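Local coordinates for copper-containing nitrite reductase (Hyphomicrobium denitrificans 1NES1, PDB 6TFD), which probably reduces nitrite to nitric oxide, using copper centres and electrons taken from cytochrome c, at residues N57-V62 with V130-P135. Numbering follows the deposited sequence.
Sequences NPKLVV and VLQVVP
Leu60 and Val62 pair with the strand 130-134 in parallel register, Leu60 beside Leu131 and Val62 beside Val133, through four backbone hydrogen bonds. Leu60 N gives to Val130 O at 3.0 Å and Leu60 O accepts from Gln132 N; Val62 N then gives to Gln132 O at 2.8 Å and Val62 O accepts from Val134 N. CA-H...O contacts, such as Lys59 CA to Val130 O, supplement this ladder. On the outer face, Lys59 CG is anti to the backbone N (chi1 -172°) and the chain runs alongside Val130, CG lying 3.8 Å from Val130 CG2. A bend at chi3 (-106°) then carries the ammonium across to Gln132, where NZ donates to OE1 at 3.1 Å from above the carboxamide plane, 53° out of it. Val61 projects from this same face. On the inner face, Leu131 CD1 lies 3.5 Å from Leu60 O and 4.1 Å from Leu60 CB, and also touches Val62 CG2, while Val62 CG1 meets Val133 CG1 at 4.2 Å. Phe32 of the facing sheet packs on Leu60 and Val62, and Val68 on Val62, while Tyr87 and Ala107 lie against Val133, so the pair contributes to the core of the N-terminal cupredoxin sandwich. Before the ladder, a water bridges Asn57 O and Val130 N, and Tyr115 OH hydrogen-bonds to Pro58 O; Asn57 ND2 holds Gly126 O, next to the copper ligand Met127. The contact thus ties the edge strand 60-63 to the strand that follows the copper-binding loop; one face is polar, with a charged amine held by a neutral amide, and the other is apolar and turned to the core.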
ATOM      1  N   ASN A  57      -5.058 -11.925  23.413  1.00 50.67           N
ATOM      2  CA  ASN A  57      -5.134 -12.035  24.888  1.00 50.10           C
ATOM      3  C   ASN A  57      -4.337 -13.269  25.295  1.00 48.45           C
ATOM      4  O   ASN A  57      -4.867 -14.166  25.931  1.00 49.12           O
ATOM      5  CB  ASN A  57      -6.591 -12.053  25.359  1.00 47.72           C
ATOM      6  CG  ASN A  57      -7.302 -10.757  25.034  1.00 47.05           C
ATOM      7  OD1 ASN A  57      -6.680  -9.694  25.036  1.00 43.90           O
ATOM      8  ND2 ASN A  57      -8.599 -10.840  24.768  1.00 43.41           N
ATOM      9  N   PRO A  58      -3.031 -13.340  24.965  1.00 51.70           N
ATOM     10  CA  PRO A  58      -2.244 -14.546  25.214  1.00 52.42           C
ATOM     11  C   PRO A  58      -2.003 -14.764  26.708  1.00 52.99           C
ATOM     12  O   PRO A  58      -1.844 -13.790  27.429  1.00 53.28           O
ATOM     13  CB  PRO A  58      -0.913 -14.267  24.520  1.00 52.76           C
ATOM     14  CG  PRO A  58      -0.807 -12.758  24.578  1.00 55.19           C
ATOM     15  CD  PRO A  58      -2.225 -12.264  24.374  1.00 51.22           C
ATOM     16  N   LYS A  59      -1.998 -16.028  27.127  1.00 49.56           N
ATOM     17  CA  LYS A  59      -1.567 -16.444  28.483  1.00 53.52           C
ATOM     18  C   LYS A  59      -0.062 -16.177  28.622  1.00 50.37           C
ATOM     19  O   LYS A  59       0.685 -16.655  27.752  1.00 58.05           O
ATOM     20  CB  LYS A  59      -1.891 -17.925  28.690  1.00 56.42           C
ATOM     21  CG  LYS A  59      -1.687 -18.431  30.108  1.00 60.72           C
ATOM     22  CD  LYS A  59      -1.809 -19.933  30.236  1.00 66.84           C
ATOM     23  CE  LYS A  59      -3.099 -20.379  30.885  1.00 70.80           C
ATOM     24  NZ  LYS A  59      -3.049 -21.828  31.189  1.00 76.07           N
ATOM     25  N   LEU A  60       0.341 -15.409  29.640  1.00 46.38           N
ATOM     26  CA  LEU A  60       1.752 -15.056  29.963  1.00 47.27           C
ATOM     27  C   LEU A  60       2.239 -16.007  31.050  1.00 45.59           C
ATOM     28  O   LEU A  60       1.875 -15.784  32.201  1.00 50.09           O
ATOM     29  CB  LEU A  60       1.807 -13.609  30.464  1.00 45.99           C
ATOM     30  CG  LEU A  60       1.119 -12.573  29.581  1.00 45.89           C
ATOM     31  CD1 LEU A  60       1.397 -11.175  30.107  1.00 50.68           C
ATOM     32  CD2 LEU A  60       1.560 -12.690  28.135  1.00 44.10           C
ATOM     33  N   VAL A  61       2.954 -17.070  30.685  1.00 49.30           N
ATOM     34  CA  VAL A  61       3.336 -18.170  31.632  1.00 50.95           C
ATOM     35  C   VAL A  61       4.710 -17.862  32.231  1.00 53.94           C
ATOM     36  O   VAL A  61       5.691 -17.648  31.485  1.00 53.48           O
ATOM     37  CB  VAL A  61       3.319 -19.561  30.971  1.00 55.41           C
ATOM     38  CG1 VAL A  61       4.166 -20.572  31.737  1.00 58.18           C
ATOM     39  CG2 VAL A  61       1.899 -20.082  30.790  1.00 53.04           C
ATOM     40  N   VAL A  62       4.766 -17.853  33.554  1.00 58.15           N
ATOM     41  CA  VAL A  62       5.920 -17.349  34.341  1.00 57.01           C
ATOM     42  C   VAL A  62       6.149 -18.328  35.499  1.00 59.26           C
ATOM     43  O   VAL A  62       5.166 -18.965  35.921  1.00 60.30           O
ATOM     44  CB  VAL A  62       5.603 -15.902  34.759  1.00 57.02           C
ATOM     45  CG1 VAL A  62       6.180 -15.529  36.100  1.00 64.30           C
ATOM     46  CG2 VAL A  62       6.054 -14.930  33.688  1.00 57.23           C
ATOM     47  N   VAL A 130      -4.779 -13.744  30.898  1.00 52.01           N
ATOM     48  CA  VAL A 130      -4.284 -14.275  32.207  1.00 56.03           C
ATOM     49  C   VAL A 130      -2.741 -14.296  32.231  1.00 52.35           C
ATOM     50  O   VAL A 130      -2.095 -14.692  31.234  1.00 43.69           O
ATOM     51  CB  VAL A 130      -4.958 -15.610  32.633  1.00 59.77           C
ATOM     52  CG1 VAL A 130      -6.195 -15.938  31.803  1.00 57.77           C
ATOM     53  CG2 VAL A 130      -4.022 -16.806  32.685  1.00 57.90           C
ATOM     54  N   LEU A 131      -2.174 -13.811  33.341  1.00 55.03           N
ATOM     55  CA  LEU A 131      -0.795 -14.132  33.800  1.00 52.44           C
ATOM     56  C   LEU A 131      -0.879 -15.397  34.662  1.00 54.31           C
ATOM     57  O   LEU A 131      -1.576 -15.361  35.691  1.00 46.87           O
ATOM     58  CB  LEU A 131      -0.225 -12.946  34.582  1.00 47.15           C
ATOM     59  CG  LEU A 131       1.057 -13.210  35.377  1.00 47.01           C
ATOM     60  CD1 LEU A 131       2.287 -13.215  34.481  1.00 44.19           C
ATOM     61  CD2 LEU A 131       1.221 -12.179  36.487  1.00 44.98           C
ATOM     62  N   GLN A 132      -0.241 -16.487  34.223  1.00 58.20           N
ATOM     63  CA  GLN A 132      -0.119 -17.738  35.020  1.00 62.79           C
ATOM     64  C   GLN A 132       1.297 -17.821  35.611  1.00 59.87           C
ATOM     65  O   GLN A 132       2.279 -17.857  34.830  1.00 52.82           O
ATOM     66  CB  GLN A 132      -0.437 -18.981  34.189  1.00 61.13           C
ATOM     67  CG  GLN A 132      -0.211 -20.272  34.961  1.00 68.47           C
ATOM     68  CD  GLN A 132      -1.217 -21.351  34.634  1.00 80.06           C
ATOM     69  OE1 GLN A 132      -1.099 -22.061  33.631  1.00 87.65           O
ATOM     70  NE2 GLN A 132      -2.218 -21.489  35.495  1.00 78.56           N
ATOM     71  N   VAL A 133       1.379 -17.829  36.944  1.00 58.46           N
ATOM     72  CA  VAL A 133       2.624 -18.046  37.736  1.00 57.01           C
ATOM     73  C   VAL A 133       2.606 -19.496  38.250  1.00 55.56           C
ATOM     74  O   VAL A 133       1.652 -19.895  38.957  1.00 49.95           O
ATOM     75  CB  VAL A 133       2.764 -17.019  38.875  1.00 59.95           C
ATOM     76  CG1 VAL A 133       4.160 -17.036  39.478  1.00 65.27           C
ATOM     77  CG2 VAL A 133       2.418 -15.612  38.420  1.00 60.46           C
ATOM     78  N   VAL A 134       3.629 -20.255  37.864  1.00 57.44           N
ATOM     79  CA  VAL A 134       3.772 -21.719  38.099  1.00 61.24           C
ATOM     80  C   VAL A 134       4.886 -21.934  39.127  1.00 61.91           C
ATOM     81  O   VAL A 134       5.906 -21.248  39.103  1.00 56.19           O
ATOM     82  CB  VAL A 134       4.035 -22.420  36.750  1.00 65.29           C
ATOM     83  CG1 VAL A 134       4.905 -23.668  36.849  1.00 68.09           C
ATOM     84  CG2 VAL A 134       2.721 -22.724  36.054  1.00 65.56           C
ATOM     85  N   PRO A 135       4.734 -22.898  40.066  1.00 62.82           N
ATOM     86  CA  PRO A 135       5.771 -23.159  41.067  1.00 60.26           C
ATOM     87  C   PRO A 135       7.029 -23.824  40.473  1.00 62.06           C
ATOM     88  O   PRO A 135       6.918 -24.506  39.432  1.00 55.34           O
ATOM     89  CB  PRO A 135       5.045 -24.093  42.042  1.00 60.23           C
ATOM     90  CG  PRO A 135       4.076 -24.849  41.163  1.00 56.95           C
ATOM     91  CD  PRO A 135       3.582 -23.812  40.184  1.00 56.34           C
TER
HETATM   92  O   HOH W   1      -5.030 -15.235  28.214  1.00 39.83           O